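Long-range contact in glucose-6-phosphate 1-dehydrogenase (Mycobacterium avium, PDB 4LGV), which probably oxidises glucose 6-phosphate to 6-phosphogluconolactone with a nicotinamide cofactor, the first step of the oxidative pentose phosphate pathway: residues A247-V259 and A436-L448. Residues are numbered along the deposited sequence; the frame is centred on the assembly and turned at random.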
loop_
_atom_site.group_PDB
_atom_site.type_symbol
_atom_site.label_atom_id
_atom_site.label_comp_id
_atom_site.label_asym_id
_atom_site.label_seq_id
_atom_site.Cartn_x
_atom_site.Cartn_y
_atom_site.Cartn_z
ATOM N N ALA A 247 7.900 -14.515 -37.183
ATOM C CA ALA A 247 7.997 -14.588 -35.724
ATOM C C ALA A 247 6.792 -14.005 -35.003
ATOM O O ALA A 247 6.235 -14.619 -34.107
ATOM C CB ALA A 247 9.279 -13.908 -35.265
ATOM N N VAL A 248 6.335 -12.840 -35.412
ATOM C CA VAL A 248 5.131 -12.252 -34.782
ATOM C C VAL A 248 3.957 -13.238 -34.772
ATOM O O VAL A 248 3.369 -13.510 -33.691
ATOM C CB VAL A 248 4.713 -10.938 -35.426
ATOM C CG1 VAL A 248 3.400 -10.431 -34.857
ATOM C CG2 VAL A 248 5.779 -9.903 -35.183
ATOM N N ARG A 249 3.615 -13.793 -35.928
ATOM C CA ARG A 249 2.474 -14.722 -35.984
ATOM C C ARG A 249 2.778 -16.036 -35.299
ATOM O O ARG A 249 1.886 -16.702 -34.776
ATOM C CB ARG A 249 2.071 -15.020 -37.422
ATOM C CG ARG A 249 1.457 -13.834 -38.172
ATOM C CD ARG A 249 1.016 -14.292 -39.545
ATOM N NE ARG A 249 0.490 -13.195 -40.347
ATOM C CZ ARG A 249 1.222 -12.403 -41.120
ATOM N NH1 ARG A 249 2.539 -12.580 -41.232
ATOM N NH2 ARG A 249 0.635 -11.428 -41.795
ATOM N N ASP A 250 4.049 -16.419 -35.329
ATOM C CA ASP A 250 4.462 -17.730 -34.856
ATOM C C ASP A 250 4.429 -17.817 -33.335
ATOM O O ASP A 250 3.923 -18.770 -32.806
ATOM C CB ASP A 250 5.867 -18.054 -35.373
ATOM C CG ASP A 250 6.281 -19.464 -35.075
ATOM O OD1 ASP A 250 5.436 -20.371 -35.221
ATOM O OD2 ASP A 250 7.468 -19.680 -34.717
ATOM N N VAL A 251 4.998 -16.828 -32.649
ATOM C CA VAL A 251 5.164 -16.872 -31.166
ATOM C C VAL A 251 4.541 -15.732 -30.365
ATOM O O VAL A 251 4.208 -15.905 -29.177
ATOM C CB VAL A 251 6.658 -16.994 -30.751
ATOM C CG1 VAL A 251 7.287 -18.244 -31.317
ATOM C CG2 VAL A 251 7.469 -15.808 -31.258
ATOM N N VAL A 252 4.356 -14.581 -30.983
ATOM C CA VAL A 252 3.888 -13.415 -30.242
ATOM C C VAL A 252 2.369 -13.381 -30.042
ATOM O O VAL A 252 1.893 -13.268 -28.900
ATOM C CB VAL A 252 4.372 -12.100 -30.880
ATOM C CG1 VAL A 252 3.829 -10.893 -30.122
ATOM C CG2 VAL A 252 5.884 -12.036 -30.856
ATOM N N GLN A 253 1.642 -13.474 -31.148
ATOM C CA GLN A 253 0.195 -13.307 -31.178
ATOM C C GLN A 253 -0.529 -14.155 -30.145
ATOM O O GLN A 253 -1.445 -13.687 -29.482
ATOM C CB GLN A 253 -0.331 -13.611 -32.590
ATOM C CG GLN A 253 -1.853 -13.596 -32.753
ATOM C CD GLN A 253 -2.480 -14.944 -32.474
ATOM O OE1 GLN A 253 -2.000 -15.958 -32.940
ATOM N NE2 GLN A 253 -3.552 -14.966 -31.680
ATOM N N ASN A 254 -0.135 -15.395 -30.021
ATOM C CA ASN A 254 -0.797 -16.347 -29.120
ATOM C C ASN A 254 0.101 -16.648 -27.911
ATOM O O ASN A 254 -0.204 -16.245 -26.804
ATOM C CB ASN A 254 -1.180 -17.628 -29.882
ATOM C CG ASN A 254 -2.209 -18.455 -29.163
ATOM O OD1 ASN A 254 -3.048 -17.923 -28.469
ATOM N ND2 ASN A 254 -2.143 -19.767 -29.315
ATOM N N HIS A 255 1.226 -17.320 -28.134
ATOM C CA HIS A 255 2.068 -17.817 -27.026
ATOM C C HIS A 255 2.503 -16.746 -26.034
ATOM O O HIS A 255 2.175 -16.826 -24.837
ATOM C CB HIS A 255 3.293 -18.537 -27.603
ATOM C CG HIS A 255 4.204 -19.149 -26.582
ATOM N ND1 HIS A 255 3.743 -19.886 -25.520
ATOM C CD2 HIS A 255 5.562 -19.172 -26.485
ATOM C CE1 HIS A 255 4.768 -20.306 -24.791
ATOM N NE2 HIS A 255 5.884 -19.906 -25.366
ATOM N N LEU A 256 3.231 -15.743 -26.511
ATOM C CA LEU A 256 3.852 -14.807 -25.605
ATOM C C LEU A 256 2.840 -13.865 -24.985
ATOM O O LEU A 256 2.964 -13.521 -23.820
ATOM C CB LEU A 256 4.987 -14.041 -26.279
ATOM C CG LEU A 256 6.211 -14.841 -26.633
ATOM C CD1 LEU A 256 7.324 -13.982 -27.238
ATOM C CD2 LEU A 256 6.767 -15.561 -25.423
ATOM N N LEU A 257 1.848 -13.429 -25.758
ATOM C CA LEU A 257 0.774 -12.615 -25.169
ATOM C C LEU A 257 -0.036 -13.404 -24.149
ATOM O O LEU A 257 -0.467 -12.863 -23.138
ATOM C CB LEU A 257 -0.124 -12.048 -26.257
ATOM C CG LEU A 257 0.507 -10.885 -27.047
ATOM C CD1 LEU A 257 -0.415 -10.427 -28.170
ATOM C CD2 LEU A 257 0.782 -9.722 -26.120
ATOM N N GLN A 258 -0.190 -14.690 -24.358
ATOM C CA GLN A 258 -0.869 -15.527 -23.348
ATOM C C GLN A 258 -0.022 -15.624 -22.067
ATOM O O GLN A 258 -0.556 -15.640 -20.987
ATOM C CB GLN A 258 -1.160 -16.929 -23.908
ATOM C CG GLN A 258 -2.315 -16.948 -24.913
ATOM C CD GLN A 258 -3.650 -17.217 -24.263
ATOM O OE1 GLN A 258 -3.752 -18.012 -23.311
ATOM N NE2 GLN A 258 -4.696 -16.575 -24.773
ATOM N N VAL A 259 1.294 -15.721 -22.235
ATOM C CA VAL A 259 2.227 -15.754 -21.104
ATOM C C VAL A 259 2.147 -14.426 -20.311
ATOM O O VAL A 259 2.021 -14.441 -19.095
ATOM C CB VAL A 259 3.672 -15.978 -21.540
ATOM C CG1 VAL A 259 4.654 -15.609 -20.447
ATOM C CG2 VAL A 259 3.888 -17.440 -21.870
ATOM N N ALA A 436 -10.018 -14.059 -26.631
ATOM C CA ALA A 436 -8.588 -13.756 -26.517
ATOM C C ALA A 436 -7.894 -13.760 -27.882
ATOM O O ALA A 436 -7.055 -12.919 -28.189
ATOM C CB ALA A 436 -7.926 -14.756 -25.599
ATOM N N ILE A 437 -8.270 -14.709 -28.712
ATOM C CA ILE A 437 -7.720 -14.767 -30.038
ATOM C C ILE A 437 -7.961 -13.423 -30.758
ATOM O O ILE A 437 -7.039 -12.842 -31.325
ATOM C CB ILE A 437 -8.303 -15.983 -30.799
ATOM C CG1 ILE A 437 -7.953 -17.311 -30.074
ATOM C CG2 ILE A 437 -8.069 -15.843 -32.306
ATOM C CD1 ILE A 437 -6.878 -18.146 -30.689
ATOM N N GLU A 438 -9.193 -12.945 -30.731
ATOM C CA GLU A 438 -9.555 -11.727 -31.450
ATOM C C GLU A 438 -8.892 -10.492 -30.864
ATOM O O GLU A 438 -8.417 -9.663 -31.591
ATOM C CB GLU A 438 -11.066 -11.594 -31.530
ATOM C CG GLU A 438 -11.608 -12.725 -32.378
ATOM C CD GLU A 438 -13.063 -12.574 -32.824
ATOM O OE1 GLU A 438 -13.602 -11.443 -32.787
ATOM O OE2 GLU A 438 -13.628 -13.624 -33.272
ATOM N N GLU A 439 -8.774 -10.412 -29.560
ATOM C CA GLU A 439 -8.056 -9.311 -28.965
ATOM C C GLU A 439 -6.583 -9.334 -29.313
ATOM O O GLU A 439 -6.003 -8.295 -29.557
ATOM C CB GLU A 439 -8.165 -9.325 -27.430
ATOM C CG GLU A 439 -9.540 -8.984 -26.869
ATOM C CD GLU A 439 -10.049 -7.620 -27.260
ATOM O OE1 GLU A 439 -9.278 -6.635 -27.324
ATOM O OE2 GLU A 439 -11.246 -7.532 -27.546
ATOM N N THR A 440 -5.952 -10.499 -29.329
ATOM C CA THR A 440 -4.515 -10.532 -29.634
ATOM C C THR A 440 -4.240 -10.215 -31.088
ATOM O O THR A 440 -3.222 -9.604 -31.389
ATOM C CB THR A 440 -3.838 -11.841 -29.240
ATOM O OG1 THR A 440 -4.544 -12.931 -29.805
ATOM C CG2 THR A 440 -3.852 -11.987 -27.700
ATOM N N TRP A 441 -5.155 -10.596 -31.985
ATOM C CA TRP A 441 -5.033 -10.181 -33.390
ATOM C C TRP A 441 -5.186 -8.662 -33.531
ATOM O O TRP A 441 -4.406 -8.040 -34.237
ATOM C CB TRP A 441 -6.041 -10.905 -34.306
ATOM C CG TRP A 441 -5.606 -12.341 -34.670
ATOM C CD1 TRP A 441 -6.257 -13.497 -34.343
ATOM C CD2 TRP A 441 -4.425 -12.721 -35.348
ATOM N NE1 TRP A 441 -5.560 -14.579 -34.786
ATOM C CE2 TRP A 441 -4.413 -14.139 -35.394
ATOM C CE3 TRP A 441 -3.343 -12.013 -35.894
ATOM C CZ2 TRP A 441 -3.383 -14.862 -35.997
ATOM C CZ3 TRP A 441 -2.320 -12.731 -36.502
ATOM C CH2 TRP A 441 -2.352 -14.143 -36.553
ATOM N N ARG A 442 -6.142 -8.065 -32.808
ATOM C CA ARG A 442 -6.270 -6.603 -32.821
ATOM C C ARG A 442 -4.961 -5.961 -32.370
ATOM O O ARG A 442 -4.478 -5.026 -32.995
ATOM C CB ARG A 442 -7.390 -6.160 -31.884
ATOM C CG ARG A 442 -7.433 -4.648 -31.647
ATOM C CD ARG A 442 -8.427 -4.229 -30.585
ATOM N NE ARG A 442 -8.119 -4.749 -29.245
ATOM C CZ ARG A 442 -7.159 -4.306 -28.431
ATOM N NH1 ARG A 442 -6.347 -3.332 -28.779
ATOM N NH2 ARG A 442 -7.013 -4.836 -27.229
ATOM N N ILE A 443 -4.376 -6.495 -31.298
ATOM C CA ILE A 443 -3.152 -5.939 -30.745
ATOM C C ILE A 443 -2.007 -5.940 -31.747
ATOM O O ILE A 443 -1.342 -4.921 -31.908
ATOM C CB ILE A 443 -2.755 -6.665 -29.448
ATOM C CG1 ILE A 443 -3.757 -6.317 -28.363
ATOM C CG2 ILE A 443 -1.386 -6.248 -28.971
ATOM C CD1 ILE A 443 -3.742 -7.254 -27.193
ATOM N N VAL A 444 -1.803 -7.047 -32.451
ATOM C CA VAL A 444 -0.625 -7.184 -33.355
ATOM C C VAL A 444 -0.866 -6.644 -34.766
ATOM O O VAL A 444 0.073 -6.410 -35.509
ATOM C CB VAL A 444 -0.098 -8.638 -33.459
ATOM C CG1 VAL A 444 0.258 -9.193 -32.091
ATOM C CG2 VAL A 444 -1.088 -9.568 -34.163
ATOM N N GLN A 445 -2.119 -6.444 -35.143
ATOM C CA GLN A 445 -2.432 -6.099 -36.537
ATOM C C GLN A 445 -1.589 -4.948 -37.141
ATOM O O GLN A 445 -1.198 -5.030 -38.270
ATOM C CB GLN A 445 -3.924 -5.810 -36.675
ATOM C CG GLN A 445 -4.366 -5.717 -38.113
ATOM C CD GLN A 445 -4.149 -7.051 -38.786
ATOM O OE1 GLN A 445 -3.657 -7.100 -39.897
ATOM N NE2 GLN A 445 -4.386 -8.153 -38.057
ATOM N N PRO A 446 -1.320 -3.880 -36.381
ATOM C CA PRO A 446 -0.666 -2.729 -37.001
ATOM C C PRO A 446 0.730 -3.062 -37.457
ATOM O O PRO A 446 1.179 -2.561 -38.487
ATOM C CB PRO A 446 -0.627 -1.690 -35.883
ATOM C CG PRO A 446 -1.813 -2.014 -35.053
ATOM C CD PRO A 446 -1.928 -3.527 -35.081
ATOM N N VAL A 447 1.392 -3.943 -36.722
ATOM C CA VAL A 447 2.713 -4.439 -37.120
ATOM C C VAL A 447 2.649 -5.346 -38.358
ATOM O O VAL A 447 3.578 -5.370 -39.182
ATOM C CB VAL A 447 3.368 -5.152 -35.920
ATOM C CG1 VAL A 447 4.468 -6.084 -36.353
ATOM C CG2 VAL A 447 3.917 -4.115 -34.972
ATOM N N LEU A 448 1.558 -6.084 -38.518
ATOM C CA LEU A 448 1.376 -6.894 -39.721
ATOM C C LEU A 448 1.123 -6.015 -40.933
ATOM O O LEU A 448 1.569 -6.321 -42.026
ATOM C CB LEU A 448 0.203 -7.867 -39.560
ATOM C CG LEU A 448 0.231 -8.821 -38.344
ATOM C CD1 LEU A 448 -1.014 -9.706 -38.357
ATOM C CD2 LEU A 448 1.506 -9.659 -38.300
HETATM O O HOH W 1 -4.458 -15.660 -27.689
#
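Gln253 lays its side chain flat over the indole of Trp441: its CG sits 3.5 Å from the centroid of the six-membered ring, almost on the ring normal, a CH-pi contact, and the amide beyond it stacks with its plane only 8° from that of the ring. CG stands anti to the backbone N (chi1 175°), and the bend at chi2 turns the amide along the indole. Gln253 OE1 then rests 3.5 Å from Trp441 CZ2, while its NE2 donates to Thr440 OG1 at 2.9 Å with the acceptor close to the amide plane. A water donates to Asn254 OD1, accepts from Gln258 NE2 and donates weakly to Thr440 OG1; Asn254 ND2 bonds to Asp192 OD2, and Gln258 OE1 accepts from Lys280 NZ. The Gln253 side chain is a knob in the hole formed by Ile437, Thr440, Trp441 and Val444, on helices 246-264 and 434-449 of the C-terminal domain; the axes of 247-259 and 436-448 come within 9.2 Å and cross at 123°. Helix 246-264 has a wide pi-type turn here, and its Val252 and Leu256 touch strand 335-340 of the large mixed sheet; Leu169 and Ala172 of helix 169-180 touch Trp441. Toward the C-terminal end of 436-448 the contact becomes apolar, Val248 CG1 meeting Leu448 CD2 at 4.0 Å and Val444 beside it. That same Leu448 methyl sits over the centre of the Arg249 guanidinium, 3.9 Å from CZ, and the extended arginine, its CG at the indole edge, bonds through NE to the carbonyl of His167. One turn on from Gln253, Leu257 CD1 packs 3.8 Å from Thr440 CG2, with Phe284 of helix 273-284 touching both residues.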